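Local structure of dihydrolipoyl dehydrogenase (Elizabethkingia anophelis NUHP1, 6UZI) at residues Thr173-Leu178 and Tyr274-Val279; His184-Gly189 and Val256-Lys261; Gly190-Leu195 and Lys216-Met221; Lys227-Thr232 and Val359-Glu364. The protein probably catalyses the NAD(+)-dependent oxidation of protein-bound dihydrolipoyl groups to lipoyl groups, using one FAD per subunit and a redox-active disulfide. All blocks are in the same frame, centred on the assembly; numbering follows the deposited sequence.

Contact 1 (Thr173-Leu178 and Tyr274-Val279)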
# COMPACT_ATOMS: atom_id res chain seq x y z
N THR A 173 -11.46 14.00 21.11
CA THR A 173 -12.18 15.06 20.42
C THR A 173 -11.43 16.38 20.52
O THR A 173 -11.17 17.05 19.51
CB THR A 173 -13.59 15.20 20.99
OG1 THR A 173 -14.34 14.01 20.71
CG2 THR A 173 -14.30 16.40 20.38
N GLU A 174 -11.04 16.76 21.74
CA GLU A 174 -10.34 18.02 21.90
C GLU A 174 -8.88 17.90 21.49
O GLU A 174 -8.31 18.86 20.96
CB GLU A 174 -10.46 18.52 23.35
CG GLU A 174 -11.89 18.81 23.82
CD GLU A 174 -12.65 17.54 24.25
OE1 GLU A 174 -12.01 16.63 24.82
OE2 GLU A 174 -13.87 17.46 24.00
N ALA A 175 -8.29 16.71 21.66
CA ALA A 175 -6.90 16.51 21.27
C ALA A 175 -6.69 16.78 19.79
O ALA A 175 -5.59 17.16 19.38
CB ALA A 175 -6.46 15.08 21.63
N LEU A 176 -7.71 16.56 18.98
CA LEU A 176 -7.66 16.88 17.56
C LEU A 176 -7.77 18.38 17.29
O LEU A 176 -7.70 18.78 16.13
CB LEU A 176 -8.78 16.13 16.83
CG LEU A 176 -8.67 14.60 16.76
CD1 LEU A 176 -10.01 14.01 16.40
CD2 LEU A 176 -7.63 14.19 15.72
N ASN A 177 -7.92 19.21 18.33
CA ASN A 177 -8.14 20.64 18.14
C ASN A 177 -7.23 21.48 19.03
O ASN A 177 -7.58 22.61 19.39
CB ASN A 177 -9.61 21.00 18.40
CG ASN A 177 -10.54 20.51 17.30
OD1 ASN A 177 -10.30 20.74 16.12
ND2 ASN A 177 -11.59 19.79 17.69
N LEU A 178 -6.05 20.98 19.37
CA LEU A 178 -5.14 21.70 20.25
C LEU A 178 -4.69 23.02 19.62
O LEU A 178 -4.54 23.13 18.41
CB LEU A 178 -3.90 20.86 20.58
CG LEU A 178 -4.10 19.60 21.41
CD1 LEU A 178 -2.77 19.08 21.87
CD2 LEU A 178 -5.03 19.83 22.59
N TYR A 274 -0.50 18.54 29.15
CA TYR A 274 -1.72 18.04 28.53
C TYR A 274 -1.87 16.56 28.86
O TYR A 274 -0.89 15.81 28.84
CB TYR A 274 -1.70 18.22 27.00
CG TYR A 274 -1.96 19.64 26.57
CD1 TYR A 274 -3.25 20.11 26.42
CD2 TYR A 274 -0.91 20.51 26.33
CE1 TYR A 274 -3.50 21.43 26.04
CE2 TYR A 274 -1.14 21.82 25.94
CZ TYR A 274 -2.44 22.27 25.80
OH TYR A 274 -2.67 23.57 25.42
N CYS A 275 -3.10 16.14 29.14
CA CYS A 275 -3.40 14.74 29.44
C CYS A 275 -4.57 14.26 28.60
O CYS A 275 -5.67 14.80 28.70
CB CYS A 275 -3.70 14.54 30.93
SG CYS A 275 -4.14 12.83 31.27
N LEU A 276 -4.32 13.23 27.79
CA LEU A 276 -5.31 12.62 26.90
C LEU A 276 -5.75 11.28 27.46
O LEU A 276 -4.92 10.39 27.69
CB LEU A 276 -4.74 12.47 25.49
CG LEU A 276 -5.42 11.54 24.48
CD1 LEU A 276 -6.81 12.00 24.09
CD2 LEU A 276 -4.53 11.43 23.24
N VAL A 277 -7.05 11.12 27.67
CA VAL A 277 -7.64 9.90 28.21
C VAL A 277 -8.15 9.04 27.06
O VAL A 277 -9.13 9.39 26.38
CB VAL A 277 -8.77 10.23 29.20
CG1 VAL A 277 -9.30 8.95 29.81
CG2 VAL A 277 -8.28 11.20 30.25
N SER A 278 -7.49 7.91 26.82
CA SER A 278 -7.84 6.98 25.75
C SER A 278 -8.00 5.59 26.36
O SER A 278 -7.14 4.72 26.22
CB SER A 278 -6.78 6.98 24.65
OG SER A 278 -6.61 8.29 24.14
N VAL A 279 -9.10 5.39 27.09
CA VAL A 279 -9.35 4.14 27.79
C VAL A 279 -10.40 3.30 27.10
O VAL A 279 -10.98 2.40 27.72
CB VAL A 279 -9.73 4.39 29.26
CG1 VAL A 279 -8.54 4.92 30.03
CG2 VAL A 279 -10.91 5.35 29.35

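Contact 2 (His184-Gly189 and Val256-Lys261)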
# COMPACT_ATOMS: atom_id res chain seq x y z
N HIS A 184 4.65 18.28 27.18
CA HIS A 184 4.66 16.90 27.64
C HIS A 184 3.22 16.39 27.65
O HIS A 184 2.42 16.78 28.51
CB HIS A 184 5.29 16.78 29.03
CG HIS A 184 5.46 15.37 29.50
ND1 HIS A 184 5.97 15.05 30.74
CD2 HIS A 184 5.22 14.19 28.88
CE1 HIS A 184 6.02 13.74 30.87
NE2 HIS A 184 5.57 13.20 29.75
N LEU A 185 2.89 15.51 26.71
CA LEU A 185 1.56 14.92 26.61
C LEU A 185 1.56 13.59 27.34
O LEU A 185 2.37 12.71 27.05
CB LEU A 185 1.15 14.72 25.15
CG LEU A 185 -0.19 14.00 24.91
CD1 LEU A 185 -1.36 14.83 25.42
CD2 LEU A 185 -0.38 13.64 23.44
N ILE A 186 0.66 13.44 28.31
CA ILE A 186 0.44 12.19 29.01
C ILE A 186 -0.76 11.49 28.40
O ILE A 186 -1.80 12.13 28.17
CB ILE A 186 0.24 12.41 30.52
CG1 ILE A 186 1.42 13.16 31.12
CG2 ILE A 186 0.10 11.07 31.25
CD1 ILE A 186 1.20 13.53 32.56
N VAL A 187 -0.63 10.20 28.09
CA VAL A 187 -1.73 9.41 27.57
C VAL A 187 -2.10 8.39 28.64
O VAL A 187 -1.26 7.60 29.08
CB VAL A 187 -1.37 8.72 26.24
CG1 VAL A 187 -2.52 7.86 25.76
CG2 VAL A 187 -1.01 9.74 25.20
N ILE A 188 -3.36 8.44 29.09
CA ILE A 188 -3.92 7.52 30.08
C ILE A 188 -4.72 6.45 29.35
O ILE A 188 -5.69 6.78 28.65
CB ILE A 188 -4.81 8.24 31.11
CG1 ILE A 188 -4.11 9.45 31.75
CG2 ILE A 188 -5.28 7.27 32.17
CD1 ILE A 188 -2.86 9.10 32.48
N GLY A 189 -4.31 5.20 29.46
CA GLY A 189 -5.16 4.23 28.79
C GLY A 189 -4.50 3.63 27.56
O GLY A 189 -3.67 4.26 26.90
N VAL A 256 -0.87 18.98 34.64
CA VAL A 256 -1.68 17.83 35.01
C VAL A 256 -0.78 16.84 35.73
O VAL A 256 0.33 16.55 35.26
CB VAL A 256 -2.34 17.19 33.78
CG1 VAL A 256 -3.20 16.03 34.22
CG2 VAL A 256 -3.16 18.23 33.02
N LYS A 257 -1.24 16.34 36.87
CA LYS A 257 -0.49 15.38 37.68
C LYS A 257 -1.26 14.07 37.72
O LYS A 257 -2.40 14.02 38.18
CB LYS A 257 -0.27 15.93 39.09
CG LYS A 257 0.64 15.08 39.95
CD LYS A 257 1.12 15.84 41.17
CE LYS A 257 0.76 15.12 42.45
NZ LYS A 257 1.49 15.73 43.59
N VAL A 258 -0.63 13.00 37.24
CA VAL A 258 -1.23 11.67 37.20
C VAL A 258 -0.57 10.83 38.28
O VAL A 258 0.64 10.61 38.24
CB VAL A 258 -1.07 11.03 35.81
CG1 VAL A 258 -1.59 9.60 35.80
CG2 VAL A 258 -1.75 11.86 34.75
N THR A 259 -1.36 10.37 39.25
CA THR A 259 -0.85 9.53 40.34
C THR A 259 -1.33 8.10 40.14
O THR A 259 -2.48 7.88 39.75
CB THR A 259 -1.28 10.05 41.72
OG1 THR A 259 -2.71 10.16 41.81
CG2 THR A 259 -0.65 11.40 42.01
N ALA A 260 -0.45 7.14 40.41
CA ALA A 260 -0.74 5.73 40.14
C ALA A 260 0.17 4.84 40.98
O ALA A 260 1.06 5.31 41.69
CB ALA A 260 -0.57 5.43 38.65
N LYS A 261 -0.05 3.53 40.86
CA LYS A 261 0.81 2.53 41.48
C LYS A 261 1.22 1.52 40.42
O LYS A 261 0.42 1.18 39.54
CB LYS A 261 0.12 1.82 42.66
CG LYS A 261 0.03 2.69 43.90
CD LYS A 261 -0.49 1.91 45.10
CE LYS A 261 -0.58 2.79 46.35
NZ LYS A 261 0.76 3.18 46.89

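Contact 3 (Gly190-Leu195 and Lys216-Met221). With FAD (flavin-adenine dinucleotide), chain E; EDO (1,2-ethanediol), chain H.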
# COMPACT_ATOMS: atom_id res chain seq x y z
N GLY A 190 -4.83 2.37 27.29
CA GLY A 190 -4.23 1.70 26.16
C GLY A 190 -5.03 1.64 24.86
O GLY A 190 -4.80 0.74 24.05
N GLY A 191 -5.90 2.61 24.61
CA GLY A 191 -6.64 2.59 23.36
C GLY A 191 -5.75 2.96 22.19
O GLY A 191 -4.74 3.65 22.33
N VAL A 192 -6.14 2.49 21.00
CA VAL A 192 -5.42 2.78 19.76
C VAL A 192 -5.34 4.28 19.52
O VAL A 192 -4.33 4.80 19.03
CB VAL A 192 -6.04 2.01 18.59
CG1 VAL A 192 -5.34 2.35 17.30
CG2 VAL A 192 -5.91 0.53 18.84
N ILE A 193 -6.42 4.99 19.85
CA ILE A 193 -6.49 6.43 19.65
C ILE A 193 -5.33 7.13 20.36
O ILE A 193 -4.70 8.04 19.81
CB ILE A 193 -7.84 6.95 20.15
CG1 ILE A 193 -8.98 6.35 19.33
CG2 ILE A 193 -7.87 8.45 20.08
CD1 ILE A 193 -10.36 6.65 19.89
N GLY A 194 -5.04 6.72 21.59
CA GLY A 194 -3.95 7.34 22.32
C GLY A 194 -2.61 7.18 21.62
O GLY A 194 -1.84 8.13 21.51
N LEU A 195 -2.33 5.97 21.11
CA LEU A 195 -1.07 5.74 20.40
C LEU A 195 -1.01 6.54 19.10
O LEU A 195 0.06 7.04 18.73
CB LEU A 195 -0.89 4.25 20.11
CG LEU A 195 -0.74 3.28 21.27
CD1 LEU A 195 -0.64 1.86 20.76
CD2 LEU A 195 0.48 3.65 22.10
N LYS A 216 0.81 -4.84 28.02
CA LYS A 216 1.40 -4.68 26.70
C LYS A 216 0.45 -3.78 25.92
O LYS A 216 -0.75 -3.76 26.19
CB LYS A 216 1.63 -6.02 26.00
CG LYS A 216 0.43 -6.93 26.00
CD LYS A 216 0.75 -8.31 25.45
CE LYS A 216 -0.54 -9.11 25.24
NZ LYS A 216 -0.36 -10.44 24.55
N ILE A 217 0.99 -3.07 24.93
CA ILE A 217 0.13 -2.19 24.14
C ILE A 217 -0.59 -3.00 23.07
O ILE A 217 -0.18 -4.10 22.69
CB ILE A 217 0.96 -1.04 23.53
CG1 ILE A 217 1.98 -1.57 22.52
CG2 ILE A 217 1.66 -0.25 24.63
CD1 ILE A 217 2.72 -0.48 21.77
N ILE A 218 -1.68 -2.42 22.55
CA ILE A 218 -2.63 -3.05 21.62
C ILE A 218 -2.78 -4.54 21.94
O ILE A 218 -2.43 -5.40 21.12
CB ILE A 218 -2.25 -2.80 20.15
CG1 ILE A 218 -0.79 -3.17 19.85
CG2 ILE A 218 -2.52 -1.36 19.78
CD1 ILE A 218 -0.48 -3.34 18.39
N PRO A 219 -3.28 -4.88 23.14
CA PRO A 219 -3.29 -6.29 23.56
C PRO A 219 -4.26 -7.18 22.80
O PRO A 219 -4.15 -8.41 22.91
CB PRO A 219 -3.68 -6.19 25.04
CG PRO A 219 -4.50 -4.95 25.12
CD PRO A 219 -3.86 -3.99 24.16
N GLY A 220 -5.20 -6.62 22.03
CA GLY A 220 -6.12 -7.47 21.30
C GLY A 220 -5.59 -8.00 20.00
O GLY A 220 -6.25 -8.80 19.33
N MET A 221 -4.38 -7.60 19.62
CA MET A 221 -3.78 -8.02 18.38
C MET A 221 -2.73 -9.09 18.67
O MET A 221 -2.53 -9.51 19.81
CB MET A 221 -3.17 -6.81 17.66
CG MET A 221 -4.20 -5.73 17.37
SD MET A 221 -3.64 -4.47 16.20
CE MET A 221 -3.70 -5.42 14.68
PA FAD E . -20.78 6.45 14.94
O1A FAD E . -19.74 6.79 13.93
O2A FAD E . -20.11 6.35 16.32
O5B FAD E . -21.82 7.65 15.03
C5B FAD E . -23.22 7.31 15.12
C4B FAD E . -24.01 8.58 14.99
O4B FAD E . -25.28 8.43 15.66
C3B FAD E . -23.36 9.84 15.59
O3B FAD E . -23.12 10.77 14.54
C2B FAD E . -24.43 10.40 16.55
O2B FAD E . -24.53 11.82 16.49
C1B FAD E . -25.70 9.71 16.05
N9A FAD E . -26.74 9.54 17.05
C8A FAD E . -26.62 8.90 18.26
N7A FAD E . -27.74 8.83 18.94
C5A FAD E . -28.66 9.48 18.13
C6A FAD E . -30.03 9.75 18.28
N6A FAD E . -30.76 9.34 19.32
N1A FAD E . -30.65 10.43 17.29
C2A FAD E . -29.93 10.81 16.22
N3A FAD E . -28.63 10.61 15.97
C4A FAD E . -28.05 9.93 16.97
N1 FAD E . -12.24 3.16 13.24
C2 FAD E . -11.60 2.61 12.18
O2 FAD E . -12.08 1.66 11.57
N3 FAD E . -10.40 3.15 11.75
C4 FAD E . -9.74 4.23 12.31
O4 FAD E . -8.68 4.62 11.83
C4X FAD E . -10.43 4.81 13.43
N5 FAD E . -9.90 5.85 14.00
C5X FAD E . -10.60 6.44 15.04
C6 FAD E . -10.08 7.59 15.63
C7 FAD E . -10.77 8.26 16.63
C7M FAD E . -10.19 9.52 17.22
C8 FAD E . -12.01 7.76 17.07
C8M FAD E . -12.82 8.49 18.11
C9 FAD E . -12.52 6.59 16.51
C9A FAD E . -11.83 5.93 15.50
N10 FAD E . -12.35 4.79 14.87
C10 FAD E . -11.68 4.21 13.83
C1' FAD E . -13.64 4.22 15.28
C2' FAD E . -14.78 4.66 14.38
O2' FAD E . -15.08 6.05 14.56
C3' FAD E . -16.04 3.81 14.62
O3' FAD E . -15.68 2.44 14.71
C4' FAD E . -17.08 3.99 13.52
O4' FAD E . -17.34 5.38 13.36
C5' FAD E . -18.36 3.22 13.78
O5' FAD E . -19.42 4.17 13.58
P FAD E . -21.01 3.82 13.64
O1P FAD E . -21.74 3.95 12.35
O2P FAD E . -21.33 2.52 14.34
O3P FAD E . -21.41 5.01 14.63
C1 EDO H . -7.05 -0.04 30.46
O1 EDO H . -7.02 0.65 31.71
C2 EDO H . -7.78 0.83 29.44
O2 EDO H . -6.87 1.25 28.42

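Contact 4 (Lys227-Thr232 and Val359-Glu364). With FAD (flavin-adenine dinucleotide), chain E.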
# COMPACT_ATOMS: atom_id res chain seq x y z
N LYS A 227 4.70 -6.48 20.58
CA LYS A 227 6.12 -6.34 20.87
C LYS A 227 6.78 -5.37 19.90
O LYS A 227 7.50 -4.45 20.32
CB LYS A 227 6.77 -7.73 20.82
CG LYS A 227 8.21 -7.81 21.27
CD LYS A 227 8.60 -9.26 21.52
CE LYS A 227 10.11 -9.45 21.50
NZ LYS A 227 10.65 -9.30 20.12
N GLU A 228 6.55 -5.56 18.60
CA GLU A 228 7.21 -4.74 17.59
C GLU A 228 6.73 -3.29 17.62
O GLU A 228 7.52 -2.37 17.36
CB GLU A 228 7.00 -5.35 16.21
CG GLU A 228 7.73 -6.65 16.05
CD GLU A 228 9.23 -6.46 15.95
OE1 GLU A 228 9.66 -5.42 15.39
OE2 GLU A 228 9.99 -7.33 16.43
N LEU A 229 5.45 -3.05 17.92
CA LEU A 229 4.98 -1.67 17.96
C LEU A 229 5.60 -0.91 19.12
O LEU A 229 6.08 0.22 18.95
CB LEU A 229 3.45 -1.62 18.06
CG LEU A 229 2.84 -0.21 18.00
CD1 LEU A 229 3.26 0.53 16.73
CD2 LEU A 229 1.32 -0.25 18.12
N GLN A 230 5.66 -1.53 20.30
CA GLN A 230 6.30 -0.85 21.42
C GLN A 230 7.77 -0.62 21.14
O GLN A 230 8.32 0.43 21.50
CB GLN A 230 6.11 -1.64 22.72
CG GLN A 230 6.53 -0.86 23.96
CD GLN A 230 6.50 -1.69 25.23
OE1 GLN A 230 5.90 -2.76 25.27
NE2 GLN A 230 7.15 -1.20 26.28
N LYS A 231 8.42 -1.58 20.48
CA LYS A 231 9.84 -1.44 20.14
C LYS A 231 10.09 -0.25 19.21
O LYS A 231 11.04 0.52 19.43
CB LYS A 231 10.33 -2.73 19.48
CG LYS A 231 11.79 -2.74 19.08
CD LYS A 231 12.15 -4.06 18.43
CE LYS A 231 13.23 -3.87 17.38
NZ LYS A 231 13.64 -5.14 16.70
N THR A 232 9.24 -0.05 18.21
CA THR A 232 9.48 1.04 17.26
C THR A 232 9.03 2.38 17.83
O THR A 232 9.67 3.40 17.59
CB THR A 232 8.78 0.74 15.91
OG1 THR A 232 9.02 1.82 14.99
CG2 THR A 232 7.28 0.56 16.07
N VAL A 359 -3.84 -0.13 12.80
CA VAL A 359 -3.31 0.96 13.62
C VAL A 359 -2.54 1.88 12.69
O VAL A 359 -1.63 1.44 11.98
CB VAL A 359 -2.42 0.44 14.75
CG1 VAL A 359 -2.01 1.58 15.66
CG2 VAL A 359 -3.13 -0.66 15.54
N TYR A 360 -2.90 3.17 12.69
CA TYR A 360 -2.36 4.08 11.69
C TYR A 360 -1.13 4.84 12.17
O TYR A 360 -0.88 5.97 11.72
CB TYR A 360 -3.45 5.05 11.24
CG TYR A 360 -4.52 4.37 10.42
CD1 TYR A 360 -4.50 4.40 9.03
CD2 TYR A 360 -5.55 3.66 11.04
CE1 TYR A 360 -5.47 3.78 8.28
CE2 TYR A 360 -6.53 3.03 10.30
CZ TYR A 360 -6.49 3.10 8.92
OH TYR A 360 -7.47 2.47 8.18
N THR A 361 -0.30 4.23 13.01
CA THR A 361 1.01 4.79 13.31
C THR A 361 1.93 4.61 12.10
O THR A 361 1.52 4.14 11.04
CB THR A 361 1.60 4.13 14.55
OG1 THR A 361 1.59 2.71 14.39
CG2 THR A 361 0.78 4.47 15.76
N TRP A 362 3.19 5.00 12.25
CA TRP A 362 4.21 4.77 11.22
C TRP A 362 5.42 4.11 11.85
O TRP A 362 6.16 4.77 12.61
CB TRP A 362 4.60 6.05 10.50
CG TRP A 362 5.37 5.79 9.24
CD1 TRP A 362 6.70 6.01 9.03
CD2 TRP A 362 4.87 5.23 8.02
NE1 TRP A 362 7.05 5.64 7.76
CE2 TRP A 362 5.95 5.15 7.12
CE3 TRP A 362 3.60 4.79 7.60
CZ2 TRP A 362 5.80 4.65 5.82
CZ3 TRP A 362 3.46 4.30 6.31
CH2 TRP A 362 4.56 4.24 5.44
N PRO A 363 5.71 2.83 11.55
CA PRO A 363 5.02 1.99 10.55
C PRO A 363 3.58 1.67 10.89
O PRO A 363 3.19 1.69 12.06
CB PRO A 363 5.86 0.70 10.56
CG PRO A 363 6.41 0.65 11.93
CD PRO A 363 6.74 2.07 12.27
N GLU A 364 2.78 1.40 9.87
CA GLU A 364 1.40 0.98 10.09
C GLU A 364 1.36 -0.45 10.62
O GLU A 364 2.26 -1.26 10.38
CB GLU A 364 0.60 1.11 8.80
CG GLU A 364 0.24 2.54 8.44
CD GLU A 364 -0.12 2.71 6.96
OE1 GLU A 364 -0.08 1.71 6.20
OE2 GLU A 364 -0.45 3.85 6.57
PA FAD E . -20.78 6.45 14.94
O1A FAD E . -19.74 6.79 13.93
O2A FAD E . -20.11 6.35 16.32
O5B FAD E . -21.82 7.65 15.03
C5B FAD E . -23.22 7.31 15.12
C4B FAD E . -24.01 8.58 14.99
O4B FAD E . -25.28 8.43 15.66
C3B FAD E . -23.36 9.84 15.59
O3B FAD E . -23.12 10.77 14.54
C2B FAD E . -24.43 10.40 16.55
O2B FAD E . -24.53 11.82 16.49
C1B FAD E . -25.70 9.71 16.05
N9A FAD E . -26.74 9.54 17.05
C8A FAD E . -26.62 8.90 18.26
N7A FAD E . -27.74 8.83 18.94
C5A FAD E . -28.66 9.48 18.13
C6A FAD E . -30.03 9.75 18.28
N6A FAD E . -30.76 9.34 19.32
N1A FAD E . -30.65 10.43 17.29
C2A FAD E . -29.93 10.81 16.22
N3A FAD E . -28.63 10.61 15.97
C4A FAD E . -28.05 9.93 16.97
N1 FAD E . -12.24 3.16 13.24
C2 FAD E . -11.60 2.61 12.18
O2 FAD E . -12.08 1.66 11.57
N3 FAD E . -10.40 3.15 11.75
C4 FAD E . -9.74 4.23 12.31
O4 FAD E . -8.68 4.62 11.83
C4X FAD E . -10.43 4.81 13.43
N5 FAD E . -9.90 5.85 14.00
C5X FAD E . -10.60 6.44 15.04
C6 FAD E . -10.08 7.59 15.63
C7 FAD E . -10.77 8.26 16.63
C7M FAD E . -10.19 9.52 17.22
C8 FAD E . -12.01 7.76 17.07
C8M FAD E . -12.82 8.49 18.11
C9 FAD E . -12.52 6.59 16.51
C9A FAD E . -11.83 5.93 15.50
N10 FAD E . -12.35 4.79 14.87
C10 FAD E . -11.68 4.21 13.83
C1' FAD E . -13.64 4.22 15.28
C2' FAD E . -14.78 4.66 14.38
O2' FAD E . -15.08 6.05 14.56
C3' FAD E . -16.04 3.81 14.62
O3' FAD E . -15.68 2.44 14.71
C4' FAD E . -17.08 3.99 13.52
O4' FAD E . -17.34 5.38 13.36
C5' FAD E . -18.36 3.22 13.78
O5' FAD E . -19.42 4.17 13.58
P FAD E . -21.01 3.82 13.64
O1P FAD E . -21.74 3.95 12.35
O2P FAD E . -21.33 2.52 14.34
O3P FAD E . -21.41 5.01 14.63

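Contact 1 (Thr173-Leu178 and Tyr274-Val279)
Y274 opens strand 274-277 with its ring beside L178, just beyond the end of helix 172-175: CE1 of Y274 lies 4.1 Å from CD2 of L178. The two side chains slide past one another in opposite directions, the leucine methyl approaching the ring obliquely. The tyrosine combines an apolar ring wall, suited to a leucine neighbour, with a polar end that needs a partner of its own; its hydroxyl hydrogen-bonds E180, and R168 makes a cation-pi contact with the ring. C275 faces the other side of the sheet and packs on I188. L276 points back toward the helix. With CG anti to the backbone N (chi1 163°), its CD1 comes to 4.0 Å from CB of A175. Alanine suits this place because only 7.0 Å separates the CA atoms of A175 and L276, and a single methyl fits such a close approach of helix and strand. A type I beta turn from A175 to L178 carries the chain from the helix end to L178. L197 of helix 192-203 touches both A175 and L276, and so closes the same cluster. Strand 274-277 belongs to the parallel sheet of the Rossmann-type domain that probably binds NAD(+). Across the contact no hydrogen bond or ion pair forms: the four buried residues meet through apolar surface alone, consistent with an association driven mainly by the burial of hydrophobic surface.

Contact 2 (His184-Gly189 and Val256-Lys261)
In both I186 and I188 the first torsion sets CG1 anti to the carbonyl carbon, but the second differs: I186 is extended (chi2 174°), whereas I188 is folded back (chi2 -59°). Both CD1 methyls thereby end up on V258. CG2 of V258 lies 4.0 Å from CD1 of I186, and CG2 of I186 is equally near the same methyl, the two side chains sliding past each other. CD1 of I188 meets V258 tip to tip, over both methyls, 3.6 Å from CG1 and 3.7 Å from CG2, so CG2 serves both isoleucines. CD1 of I186 also lies 4.1 Å from O of V256. Here two sheets pack face to face. Strand 184-188 is the central strand of the parallel five-stranded Rossmann-type sheet, and strand 255-261 is the middle of a three-stranded antiparallel meander lying against it, as in the pyridine-nucleotide domain of this flavoenzyme family. The axes of segments 184-188 and 256-261 approach to 9.3 Å at an angle of 38°, a spacing filled by side chains, not bridged by hydrogen bonds. Beta-branched residues suit such a layer: they favour extended backbone and spread methyl groups near the sheet. V246 and V249 of strand 245-252 and V270 of strand 267-272 widen the apolar layer. Beyond I188 the strand gives way to G189, whose positive phi leads into the glycine-rich turn that probably binds NAD(+).

Contact 3 (Gly190-Leu195 and Lys216-Met221)
The start of helix 192-203 faces the loop 216-221 with 6.7 Å between the CA atoms of V192 and I218, the latter having left-handed backbone angles and leading into a type I beta turn. This is the strand-turn-helix corner of a Rossmann-type fold, where G189, G191 and G194 fit the GxGxxG pattern; G191 is the N-cap, and the segment probably binds NAD(+). One methyl of the loop does most of the joining. CG2 of I218 lies 4.0 Å from CG2 of V192 and 3.9 Å from CD1 of L195, one helical turn further on. L195 and I218 cross at about a right angle, methyl against methyl, while I217 reaches the same leucine branch with its CD1, 4.2 Å from CD1 of L195. Branched aliphatic residues suit this largely buried seam, which L229 of helix 223-236 and F240 extend. I193 serves the flavin instead: its CD1 sits 3.5 Å from C8 of FAD, at the dimethylbenzene end. At the glycine turn, N of G190 donates a hydrogen bond of 2.6 Å to O2 of a 1,2-ethanediol, probably from the crystallisation liquor, with an N-H...O angle of 162°.

Contact 4 (Lys227-Thr232 and Val359-Glu364)
A domain boundary runs through this contact: L229 and T232, on helix 223-236 of the Rossmann-type domain that probably binds NAD(+), pack on T361 and P363 in the loop that joins the first two strands of the dimerisation domain's antiparallel sheet. The peptide bond between W362 and P363 is cis, and T361 ties the loop across it: its OG1 donates to O of P363 at 3.0 Å. The donor sits 22° out of the carbonyl plane. A threonine serves well here, since the same oxygen that ties the loop together also meets the helix, lying 3.6 Å from CD1 of L229. That leucine sets CG anti to the backbone N (chi1 -176°), which sends its branch across to the threonine obliquely. One helical turn along, T232 meets the ring of P363. Its OG1 is 3.6 Å from CD of P363 and its CG2 4.1 Å from the same carbon. The T232 hydroxyl hydrogen-bonds D402 and Q236. I422 of strand 416-423 packs against L229, T232 and P363 alike, so the sheet backs the junction. E364 forms a salt bridge with R425 of the second subunit, and OH of Y360 hydrogen-bonds O of P454 there. On the flavin side, CE2 of Y360 approaches O4 of FAD to 3.1 Å.

Overall arrangement
The touching residues of all four contacts are chiefly buried, but the centre of contact 3 lies about 11 Å from the chain centre and that of contact 2, the most peripheral, about 23 Å. Contacts 1 and 2 share one parallel sheet; contact 1 sets a helix end and turn against it, contact 2 a second sheet. Contact 3 follows where strand 184-188 runs into helix 192-203, and backbone O of S278 accepts a hydrogen bond from N of G191. Contacts 3 and 4 meet through I217, I218 and L229, and each reaches FAD. No hydrogen bond crosses any of the four; the first three, almost wholly aliphatic or aromatic, lie within the Rossmann-type domain, whereas contact 4 brings in hydroxyls and the dimerisation domain.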